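PDB 1Y8C: S-adenosylmethionine-dependent methyltransferase from Clostridium acetobutylicum, which probably transfers a methyl group from S-adenosylmethionine to an acceptor that has not been established. Local coordinates for residues Lys5-Ile14 / Met179-Asp187; Thr62-Leu72 / Arg87-Ile98. One frame throughout, in Å; residues are numbered along the deposited sequence.

Contact 1 (Lys5-Ile14 / Met179-Asp187)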
loop_
_atom_site.group_PDB
_atom_site.type_symbol
_atom_site.label_atom_id
_atom_site.label_comp_id
_atom_site.label_asym_id
_atom_site.label_seq_id
_atom_site.Cartn_x
_atom_site.Cartn_y
_atom_site.Cartn_z
ATOM N N LYS A 5 11.244 12.302 -3.516
ATOM C CA LYS A 5 10.556 13.580 -3.363
ATOM C C LYS A 5 9.218 13.498 -4.082
ATOM O O LYS A 5 8.175 13.865 -3.539
ATOM C CB LYS A 5 11.390 14.709 -3.975
ATOM C CG LYS A 5 10.878 16.119 -3.687
ATOM C CD LYS A 5 11.514 17.142 -4.633
ATOM C CE LYS A 5 11.078 16.877 -6.083
ATOM N NZ LYS A 5 11.783 17.699 -7.114
ATOM N N PHE A 6 9.264 13.010 -5.315
ATOM C CA PHE A 6 8.070 12.867 -6.131
ATOM C C PHE A 6 7.046 11.963 -5.427
ATOM O O PHE A 6 5.840 12.231 -5.454
ATOM C CB PHE A 6 8.441 12.286 -7.500
ATOM C CG PHE A 6 7.263 12.094 -8.408
ATOM C CD1 PHE A 6 6.577 13.191 -8.924
ATOM C CD2 PHE A 6 6.792 10.817 -8.692
ATOM C CE1 PHE A 6 5.439 13.012 -9.703
ATOM C CE2 PHE A 6 5.658 10.632 -9.467
ATOM C CZ PHE A 6 4.979 11.731 -9.974
ATOM N N ALA A 7 7.529 10.895 -4.799
ATOM C CA ALA A 7 6.650 9.977 -4.084
ATOM C C ALA A 7 5.865 10.714 -2.989
ATOM O O ALA A 7 4.685 10.427 -2.756
ATOM C CB ALA A 7 7.468 8.840 -3.467
ATOM N N HIS A 8 6.525 11.650 -2.308
ATOM C CA HIS A 8 5.868 12.419 -1.256
ATOM C C HIS A 8 4.816 13.304 -1.899
ATOM O O HIS A 8 3.677 13.372 -1.438
ATOM C CB HIS A 8 6.881 13.282 -0.495
ATOM C CG HIS A 8 7.831 12.493 0.353
ATOM N ND1 HIS A 8 7.413 11.714 1.412
ATOM C CD2 HIS A 8 9.177 12.356 0.298
ATOM C CE1 HIS A 8 8.459 11.134 1.972
ATOM N NE2 HIS A 8 9.543 11.507 1.314
ATOM N N ILE A 9 5.203 13.979 -2.975
ATOM C CA ILE A 9 4.279 14.850 -3.678
ATOM C C ILE A 9 3.023 14.071 -4.060
ATOM O O ILE A 9 1.906 14.519 -3.811
ATOM C CB ILE A 9 4.924 15.430 -4.956
ATOM C CG1 ILE A 9 6.154 16.265 -4.577
ATOM C CG2 ILE A 9 3.903 16.277 -5.716
ATOM C CD1 ILE A 9 6.965 16.756 -5.757
ATOM N N TYR A 10 3.221 12.896 -4.648
ATOM C CA TYR A 10 2.120 12.042 -5.084
ATOM C C TYR A 10 1.185 11.700 -3.935
ATOM O O TYR A 10 -0.030 11.895 -4.024
ATOM C CB TYR A 10 2.671 10.742 -5.693
ATOM C CG TYR A 10 1.649 9.921 -6.459
ATOM C CD1 TYR A 10 1.464 10.104 -7.827
ATOM C CD2 TYR A 10 0.856 8.977 -5.810
ATOM C CE1 TYR A 10 0.516 9.368 -8.534
ATOM C CE2 TYR A 10 -0.101 8.241 -6.503
ATOM C CZ TYR A 10 -0.264 8.441 -7.866
ATOM O OH TYR A 10 -1.213 7.711 -8.549
ATOM N N ASP A 11 1.757 11.171 -2.861
ATOM C CA ASP A 11 0.972 10.783 -1.694
ATOM C C ASP A 11 0.246 11.945 -1.038
ATOM O O ASP A 11 -0.827 11.764 -0.460
ATOM C CB ASP A 11 1.862 10.102 -0.653
ATOM C CG ASP A 11 2.149 8.659 -0.992
ATOM O OD1 ASP A 11 1.343 8.058 -1.749
ATOM O OD2 ASP A 11 3.164 8.122 -0.487
ATOM N N LYS A 12 0.833 13.135 -1.114
ATOM C CA LYS A 12 0.223 14.318 -0.514
ATOM C C LYS A 12 -0.859 14.948 -1.394
ATOM O O LYS A 12 -1.836 15.484 -0.884
ATOM C CB LYS A 12 1.293 15.369 -0.202
ATOM C CG LYS A 12 0.724 16.727 0.195
ATOM C CD LYS A 12 1.820 17.787 0.307
ATOM C CE LYS A 12 1.238 19.185 0.590
ATOM N NZ LYS A 12 0.513 19.268 1.912
ATOM N N LEU A 13 -0.692 14.875 -2.709
ATOM C CA LEU A 13 -1.665 15.475 -3.597
ATOM C C LEU A 13 -2.690 14.497 -4.167
ATOM O O LEU A 13 -3.893 14.770 -4.147
ATOM C CB LEU A 13 -0.948 16.214 -4.730
ATOM C CG LEU A 13 0.072 17.281 -4.300
ATOM C CD1 LEU A 13 0.708 17.905 -5.533
ATOM C CD2 LEU A 13 -0.594 18.353 -3.451
ATOM N N ILE A 14 -2.238 13.353 -4.662
ATOM C CA ILE A 14 -3.167 12.395 -5.243
ATOM C C ILE A 14 -3.917 11.581 -4.191
ATOM O O ILE A 14 -5.148 11.530 -4.205
ATOM C CB ILE A 14 -2.441 11.443 -6.214
ATOM C CG1 ILE A 14 -1.554 12.249 -7.172
ATOM C CG2 ILE A 14 -3.453 10.640 -6.996
ATOM C CD1 ILE A 14 -2.277 13.356 -7.925
HETATM N N MSE A 179 -6.385 5.788 -14.299
HETATM C CA MSE A 179 -5.929 7.118 -13.963
HETATM C C MSE A 179 -4.755 7.530 -14.823
HETATM O O MSE A 179 -3.761 6.818 -14.920
HETATM C CB MSE A 179 -5.510 7.160 -12.499
HETATM C CG MSE A 179 -6.503 6.523 -11.541
HETATM SE SE MSE A 179 -5.821 6.495 -9.722
HETATM C CE MSE A 179 -5.584 4.590 -9.486
ATOM N N TYR A 180 -4.872 8.689 -15.447
ATOM C CA TYR A 180 -3.796 9.193 -16.277
ATOM C C TYR A 180 -3.385 10.515 -15.656
ATOM O O TYR A 180 -4.198 11.434 -15.537
ATOM C CB TYR A 180 -4.286 9.386 -17.710
ATOM C CG TYR A 180 -4.931 8.150 -18.304
ATOM C CD1 TYR A 180 -6.185 7.716 -17.866
ATOM C CD2 TYR A 180 -4.293 7.414 -19.303
ATOM C CE1 TYR A 180 -6.789 6.584 -18.411
ATOM C CE2 TYR A 180 -4.889 6.280 -19.856
ATOM C CZ TYR A 180 -6.138 5.872 -19.408
ATOM O OH TYR A 180 -6.761 4.774 -19.970
ATOM N N ILE A 181 -2.129 10.619 -15.242
ATOM C CA ILE A 181 -1.692 11.849 -14.607
ATOM C C ILE A 181 -0.361 12.370 -15.097
ATOM O O ILE A 181 0.645 11.673 -15.043
ATOM C CB ILE A 181 -1.561 11.686 -13.084
ATOM C CG1 ILE A 181 -2.808 11.014 -12.497
ATOM C CG2 ILE A 181 -1.347 13.039 -12.461
ATOM C CD1 ILE A 181 -2.742 10.834 -10.989
ATOM N N SER A 182 -0.371 13.615 -15.553
ATOM C CA SER A 182 0.824 14.285 -16.029
ATOM C C SER A 182 1.250 15.322 -14.990
ATOM O O SER A 182 0.504 16.264 -14.684
ATOM C CB SER A 182 0.549 14.996 -17.354
ATOM O OG SER A 182 0.265 14.060 -18.391
ATOM N N PHE A 183 2.444 15.128 -14.442
ATOM C CA PHE A 183 3.003 16.037 -13.460
ATOM C C PHE A 183 4.058 16.887 -14.107
ATOM O O PHE A 183 4.699 16.477 -15.060
ATOM C CB PHE A 183 3.679 15.284 -12.308
ATOM C CG PHE A 183 2.731 14.730 -11.305
ATOM C CD1 PHE A 183 2.267 13.421 -11.415
ATOM C CD2 PHE A 183 2.271 15.529 -10.266
ATOM C CE1 PHE A 183 1.355 12.915 -10.502
ATOM C CE2 PHE A 183 1.361 15.039 -9.350
ATOM C CZ PHE A 183 0.895 13.724 -9.465
ATOM N N PHE A 184 4.224 18.083 -13.573
ATOM C CA PHE A 184 5.242 19.010 -14.027
ATOM C C PHE A 184 5.767 19.570 -12.725
ATOM O O PHE A 184 5.049 20.265 -12.016
ATOM C CB PHE A 184 4.633 20.121 -14.872
ATOM C CG PHE A 184 4.448 19.751 -16.305
ATOM C CD1 PHE A 184 3.201 19.378 -16.788
ATOM C CD2 PHE A 184 5.538 19.755 -17.176
ATOM C CE1 PHE A 184 3.041 19.011 -18.124
ATOM C CE2 PHE A 184 5.390 19.392 -18.511
ATOM C CZ PHE A 184 4.143 19.017 -18.990
ATOM N N VAL A 185 7.002 19.231 -12.391
ATOM C CA VAL A 185 7.588 19.706 -11.150
ATOM C C VAL A 185 8.644 20.766 -11.400
ATOM O O VAL A 185 9.454 20.646 -12.317
ATOM C CB VAL A 185 8.232 18.559 -10.363
ATOM C CG1 VAL A 185 8.752 19.077 -9.030
ATOM C CG2 VAL A 185 7.213 17.446 -10.141
ATOM N N ARG A 186 8.625 21.810 -10.577
ATOM C CA ARG A 186 9.587 22.904 -10.696
ATOM C C ARG A 186 11.001 22.423 -10.373
ATOM O O ARG A 186 11.206 21.648 -9.440
ATOM C CB ARG A 186 9.212 24.035 -9.732
ATOM C CG ARG A 186 8.744 25.321 -10.396
ATOM C CD ARG A 186 9.895 26.049 -11.073
ATOM N NE ARG A 186 10.950 26.425 -10.132
ATOM C CZ ARG A 186 10.777 27.221 -9.077
ATOM N NH1 ARG A 186 9.580 27.734 -8.812
ATOM N NH2 ARG A 186 11.809 27.511 -8.286
ATOM N N ASP A 187 11.970 22.891 -11.149
ATOM C CA ASP A 187 13.370 22.535 -10.944
ATOM C C ASP A 187 14.195 23.765 -11.301
ATOM O O ASP A 187 15.171 23.687 -12.053
ATOM C CB ASP A 187 13.758 21.347 -11.834
ATOM C CG ASP A 187 15.171 20.838 -11.562
ATOM O OD1 ASP A 187 15.530 20.657 -10.375
ATOM O OD2 ASP A 187 15.919 20.588 -12.537
#
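The ring of Phe183 takes the edge of Phe6 on one face, while the end of Ile14 lies at its rim, close to its plane. The two phenylalanines form a T-shaped pair, centroids 5.0 Å apart and planes at 88°, in which Phe6 CZ comes within 3.5 Å of Phe183 CD1. With chi1 of Phe6 at 180°, CG stands opposite the backbone N, and this carries the ring off the helix far enough for its edge to meet Phe183. Ile14 CD1 presses on Phe183 CZ at 3.5 Å and also meets Ile181 CD1, tip to tip, at 4.0 Å. Ile14 CG1 lies over the centre of the Tyr10 ring, so one side chain serves two rings. Tyr10 crosses Phe183 at about a right angle, Tyr10 CD1 lying 3.9 Å from Phe183 CE1, and its hydroxyl is hydrogen-bonded to His198 of the neighbouring strand 191-201. Farther along, Val185 receives Ile9 and the edge of the Phe6 ring, and Val185 CG1 lies 3.8 Å from Lys5 NZ. Phe194 stacks on Phe6. No hydrogen bond joins the segments: this is an aromatic and aliphatic helix-on-sheet interface, helix 3-15 lying against one face of the four-stranded antiparallel sheet.

Contact 2 (Thr62-Leu72 / Arg87-Ile98)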
loop_
_atom_site.group_PDB
_atom_site.type_symbol
_atom_site.label_atom_id
_atom_site.label_comp_id
_atom_site.label_asym_id
_atom_site.label_seq_id
_atom_site.Cartn_x
_atom_site.Cartn_y
_atom_site.Cartn_z
ATOM N N THR A 62 13.915 -7.305 8.809
ATOM C CA THR A 62 12.937 -6.727 7.908
ATOM C C THR A 62 13.204 -7.046 6.443
ATOM O O THR A 62 14.349 -7.092 5.993
ATOM C CB THR A 62 12.886 -5.185 8.056
ATOM O OG1 THR A 62 12.614 -4.842 9.418
ATOM C CG2 THR A 62 11.808 -4.596 7.170
ATOM N N TRP A 63 12.123 -7.271 5.707
ATOM C CA TRP A 63 12.185 -7.536 4.281
ATOM C C TRP A 63 11.239 -6.563 3.597
ATOM O O TRP A 63 10.098 -6.382 4.026
ATOM C CB TRP A 63 11.756 -8.959 3.973
ATOM C CG TRP A 63 12.798 -9.952 4.241
ATOM C CD1 TRP A 63 13.214 -10.402 5.459
ATOM C CD2 TRP A 63 13.571 -10.650 3.266
ATOM N NE1 TRP A 63 14.198 -11.350 5.305
ATOM C CE2 TRP A 63 14.433 -11.525 3.969
ATOM C CE3 TRP A 63 13.610 -10.634 1.867
ATOM C CZ2 TRP A 63 15.340 -12.364 3.316
ATOM C CZ3 TRP A 63 14.509 -11.470 1.216
ATOM C CH2 TRP A 63 15.359 -12.329 1.941
ATOM N N ALA A 64 11.729 -5.938 2.535
ATOM C CA ALA A 64 10.961 -4.973 1.767
ATOM C C ALA A 64 10.925 -5.440 0.318
ATOM O O ALA A 64 11.970 -5.666 -0.294
ATOM C CB ALA A 64 11.612 -3.605 1.862
ATOM N N VAL A 65 9.721 -5.579 -0.229
ATOM C CA VAL A 65 9.553 -6.040 -1.595
ATOM C C VAL A 65 8.741 -5.055 -2.419
ATOM O O VAL A 65 7.753 -4.509 -1.946
ATOM C CB VAL A 65 8.839 -7.390 -1.618
ATOM C CG1 VAL A 65 8.738 -7.894 -3.036
ATOM C CG2 VAL A 65 9.582 -8.379 -0.735
ATOM N N ASP A 66 9.167 -4.828 -3.653
ATOM C CA ASP A 66 8.464 -3.916 -4.548
ATOM C C ASP A 66 8.842 -4.270 -5.971
ATOM O O ASP A 66 9.949 -4.719 -6.225
ATOM C CB ASP A 66 8.841 -2.461 -4.244
ATOM C CG ASP A 66 7.852 -1.458 -4.843
ATOM O OD1 ASP A 66 7.822 -1.296 -6.088
ATOM O OD2 ASP A 66 7.096 -0.841 -4.060
ATOM N N LEU A 67 7.921 -4.062 -6.898
ATOM C CA LEU A 67 8.168 -4.385 -8.291
ATOM C C LEU A 67 9.053 -3.356 -8.982
ATOM O O LEU A 67 9.785 -3.683 -9.908
ATOM C CB LEU A 67 6.838 -4.490 -9.028
ATOM C CG LEU A 67 6.856 -4.956 -10.482
ATOM C CD1 LEU A 67 7.335 -6.411 -10.579
ATOM C CD2 LEU A 67 5.446 -4.825 -11.036
ATOM N N SER A 68 8.988 -2.112 -8.526
ATOM C CA SER A 68 9.772 -1.048 -9.132
ATOM C C SER A 68 11.228 -0.996 -8.708
ATOM O O SER A 68 11.543 -0.545 -7.604
ATOM C CB SER A 68 9.138 0.306 -8.830
ATOM O OG SER A 68 9.925 1.359 -9.374
ATOM N N GLN A 69 12.121 -1.437 -9.588
ATOM C CA GLN A 69 13.547 -1.400 -9.279
ATOM C C GLN A 69 13.929 0.026 -8.888
ATOM O O GLN A 69 14.719 0.248 -7.968
ATOM C CB GLN A 69 14.387 -1.796 -10.499
ATOM C CG GLN A 69 14.195 -3.203 -10.996
ATOM C CD GLN A 69 15.141 -4.197 -10.360
ATOM O OE1 GLN A 69 15.083 -5.387 -10.661
ATOM N NE2 GLN A 69 16.021 -3.720 -9.487
ATOM N N GLU A 70 13.368 0.992 -9.603
ATOM C CA GLU A 70 13.676 2.391 -9.358
ATOM C C GLU A 70 13.386 2.776 -7.913
ATOM O O GLU A 70 14.204 3.408 -7.245
ATOM C CB GLU A 70 12.865 3.266 -10.313
ATOM C CG GLU A 70 13.652 4.414 -10.915
ATOM C CD GLU A 70 12.888 5.118 -12.024
ATOM O OE1 GLU A 70 11.805 5.676 -11.731
ATOM O OE2 GLU A 70 13.367 5.112 -13.185
HETATM N N MSE A 71 12.220 2.376 -7.432
HETATM C CA MSE A 71 11.826 2.685 -6.075
HETATM C C MSE A 71 12.646 1.941 -5.030
HETATM O O MSE A 71 12.995 2.509 -3.997
HETATM C CB MSE A 71 10.359 2.359 -5.886
HETATM C CG MSE A 71 9.498 2.907 -6.982
HETATM SE SE MSE A 71 7.982 3.784 -6.246
HETATM C CE MSE A 71 8.681 5.586 -6.443
ATOM N N LEU A 72 12.946 0.671 -5.284
ATOM C CA LEU A 72 13.718 -0.108 -4.330
ATOM C C LEU A 72 15.022 0.586 -4.037
ATOM O O LEU A 72 15.444 0.693 -2.886
ATOM C CB LEU A 72 14.000 -1.504 -4.871
ATOM C CG LEU A 72 12.969 -2.565 -4.507
ATOM C CD1 LEU A 72 13.498 -3.911 -4.969
ATOM C CD2 LEU A 72 12.722 -2.584 -2.997
ATOM N N ARG A 87 16.346 -6.486 4.289
ATOM C CA ARG A 87 16.619 -7.242 3.068
ATOM C C ARG A 87 15.653 -6.802 1.976
ATOM O O ARG A 87 14.441 -6.755 2.199
ATOM C CB ARG A 87 16.435 -8.741 3.289
ATOM C CG ARG A 87 17.259 -9.345 4.413
ATOM C CD ARG A 87 18.750 -9.155 4.204
ATOM N NE ARG A 87 19.517 -10.108 5.003
ATOM C CZ ARG A 87 19.909 -11.302 4.570
ATOM N NH1 ARG A 87 19.614 -11.701 3.335
ATOM N NH2 ARG A 87 20.591 -12.102 5.378
ATOM N N LEU A 88 16.172 -6.496 0.792
ATOM C CA LEU A 88 15.308 -6.058 -0.300
ATOM C C LEU A 88 15.133 -7.123 -1.397
ATOM O O LEU A 88 15.974 -8.006 -1.575
ATOM C CB LEU A 88 15.878 -4.770 -0.898
ATOM C CG LEU A 88 16.174 -3.622 0.080
ATOM C CD1 LEU A 88 16.797 -2.462 -0.664
ATOM C CD2 LEU A 88 14.899 -3.181 0.767
ATOM N N ALA A 89 14.026 -7.051 -2.121
ATOM C CA ALA A 89 13.781 -7.999 -3.204
ATOM C C ALA A 89 12.746 -7.452 -4.181
ATOM O O ALA A 89 11.669 -7.010 -3.781
ATOM C CB ALA A 89 13.329 -9.351 -2.650
ATOM N N CYS A 90 13.093 -7.477 -5.465
ATOM C CA CYS A 90 12.209 -6.992 -6.509
ATOM C C CYS A 90 11.385 -8.172 -6.998
ATOM O O CYS A 90 11.916 -9.079 -7.634
ATOM C CB CYS A 90 13.031 -6.410 -7.657
ATOM S SG CYS A 90 12.076 -5.385 -8.802
ATOM N N GLN A 91 10.092 -8.170 -6.685
ATOM C CA GLN A 91 9.196 -9.254 -7.085
ATOM C C GLN A 91 7.772 -8.778 -7.217
ATOM O O GLN A 91 7.396 -7.749 -6.658
ATOM C CB GLN A 91 9.209 -10.376 -6.051
ATOM C CG GLN A 91 10.514 -11.099 -5.942
ATOM C CD GLN A 91 10.493 -12.157 -4.872
ATOM O OE1 GLN A 91 9.435 -12.554 -4.386
ATOM N NE2 GLN A 91 11.669 -12.637 -4.508
ATOM N N ASP A 92 6.979 -9.542 -7.957
ATOM C CA ASP A 92 5.569 -9.229 -8.130
ATOM C C ASP A 92 4.798 -9.876 -6.972
ATOM O O ASP A 92 4.879 -11.087 -6.766
ATOM C CB ASP A 92 5.068 -9.779 -9.471
ATOM C CG ASP A 92 3.552 -9.700 -9.609
ATOM O OD1 ASP A 92 2.991 -8.594 -9.438
ATOM O OD2 ASP A 92 2.921 -10.749 -9.889
ATOM N N ILE A 93 4.060 -9.060 -6.221
ATOM C CA ILE A 93 3.271 -9.527 -5.071
ATOM C C ILE A 93 2.435 -10.782 -5.354
ATOM O O ILE A 93 2.245 -11.620 -4.475
ATOM C CB ILE A 93 2.296 -8.424 -4.557
ATOM C CG1 ILE A 93 2.639 -7.065 -5.180
ATOM C CG2 ILE A 93 2.390 -8.314 -3.046
ATOM C CD1 ILE A 93 1.615 -5.982 -4.883
ATOM N N SER A 94 1.932 -10.904 -6.578
ATOM C CA SER A 94 1.121 -12.056 -6.956
ATOM C C SER A 94 1.945 -13.332 -6.897
ATOM O O SER A 94 1.416 -14.407 -6.641
ATOM C CB SER A 94 0.572 -11.863 -8.366
ATOM O OG SER A 94 -0.118 -10.628 -8.477
ATOM N N ASN A 95 3.245 -13.205 -7.148
ATOM C CA ASN A 95 4.157 -14.350 -7.108
ATOM C C ASN A 95 5.284 -14.145 -6.101
ATOM O O ASN A 95 6.460 -14.299 -6.423
ATOM C CB ASN A 95 4.755 -14.611 -8.491
ATOM C CG ASN A 95 3.703 -14.978 -9.510
ATOM O OD1 ASN A 95 2.912 -15.902 -9.294
ATOM N ND2 ASN A 95 3.687 -14.262 -10.633
ATOM N N LEU A 96 4.909 -13.785 -4.879
ATOM C CA LEU A 96 5.869 -13.569 -3.811
ATOM C C LEU A 96 6.657 -14.868 -3.585
ATOM O O LEU A 96 6.062 -15.918 -3.333
ATOM C CB LEU A 96 5.116 -13.171 -2.540
ATOM C CG LEU A 96 5.937 -12.931 -1.274
ATOM C CD1 LEU A 96 6.876 -11.746 -1.497
ATOM C CD2 LEU A 96 5.013 -12.660 -0.097
ATOM N N ASN A 97 7.985 -14.798 -3.697
ATOM C CA ASN A 97 8.847 -15.965 -3.505
ATOM C C ASN A 97 10.010 -15.651 -2.576
ATOM O O ASN A 97 11.127 -15.421 -3.025
ATOM C CB ASN A 97 9.394 -16.471 -4.852
ATOM C CG ASN A 97 10.401 -17.622 -4.695
ATOM O OD1 ASN A 97 10.085 -18.675 -4.124
ATOM N ND2 ASN A 97 11.612 -17.424 -5.217
ATOM N N ILE A 98 9.735 -15.636 -1.278
ATOM C CA ILE A 98 10.756 -15.376 -0.275
ATOM C C ILE A 98 10.711 -16.494 0.768
ATOM O O ILE A 98 9.697 -16.703 1.427
ATOM C CB ILE A 98 10.533 -13.995 0.379
ATOM C CG1 ILE A 98 10.830 -12.910 -0.654
ATOM C CG2 ILE A 98 11.436 -13.815 1.601
ATOM C CD1 ILE A 98 10.786 -11.512 -0.116
#
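Trp63 is sandwiched between Arg87 and Ile98. Arg87 CB sits over the six-membered ring of Trp63, 3.5 Å from its centroid and 13° off the normal, and Ile98 CG2 covers the opposite face at 4.0 Å from the same centroid; both are CH-pi contacts. The aliphatic start of the arginine does the touching, and its guanidinium plane is inclined by 29° to the indole. Ile98 runs antiparallel to the indole side chain. Its chi1 of -69° sets CG2 opposite the backbone N, over the indole, and CG1 beside that N, from where Ile98 CD1 meets Val65 CG2 tip to tip at 3.4 Å. On the other side of the sheet Ala64 CB packs against Leu88 CD2. The parallel strands 61-65 and 87-89 that carry most of these side chains pair through Arg87 N to Thr62 O, Ala64 N to Arg87 O and Ala89 N to Ala64 O; Asp66 N to Ala89 O is weak. With helix 69-81 between them they make a beta-alpha-beta unit of the Rossmann-like methyltransferase fold, at the outer edge of its sheet. Leu72, on the first turn of that helix, lays CD1 against Cys90 CB at 3.7 Å. Asp66 turns away from 87-98: OD1 accepts from Ser68 N through its anti lone pair, forming an Asx turn, and OD2 accepts from Gly47 N. Gln91 OE1 accepts from Asn97 N at 2.8 Å.

How the contacts relate
Contact 2 is nested within the long loop of chain that contact 1 closes: helix 3-15 comes first, then the pair 62-72 and 87-98, and strand 176-186 returns to the helix near the N-terminus. Their centres are 23 Å apart and their nearest atoms about 5 Å, without touching. They share no strand: contact 2 lies at the edge of the seven-stranded mixed sheet, contact 1 on the separate four-stranded antiparallel sheet. Both, however, border the glycine-rich loop after strand 40-44. Ala7 and His8 of helix 3-15 touch Thr48 and Asn50 there, while Met71 touches Thr48 and Asp66 accepts from Gly47 N. In this family that loop probably helps to hold the cofactor.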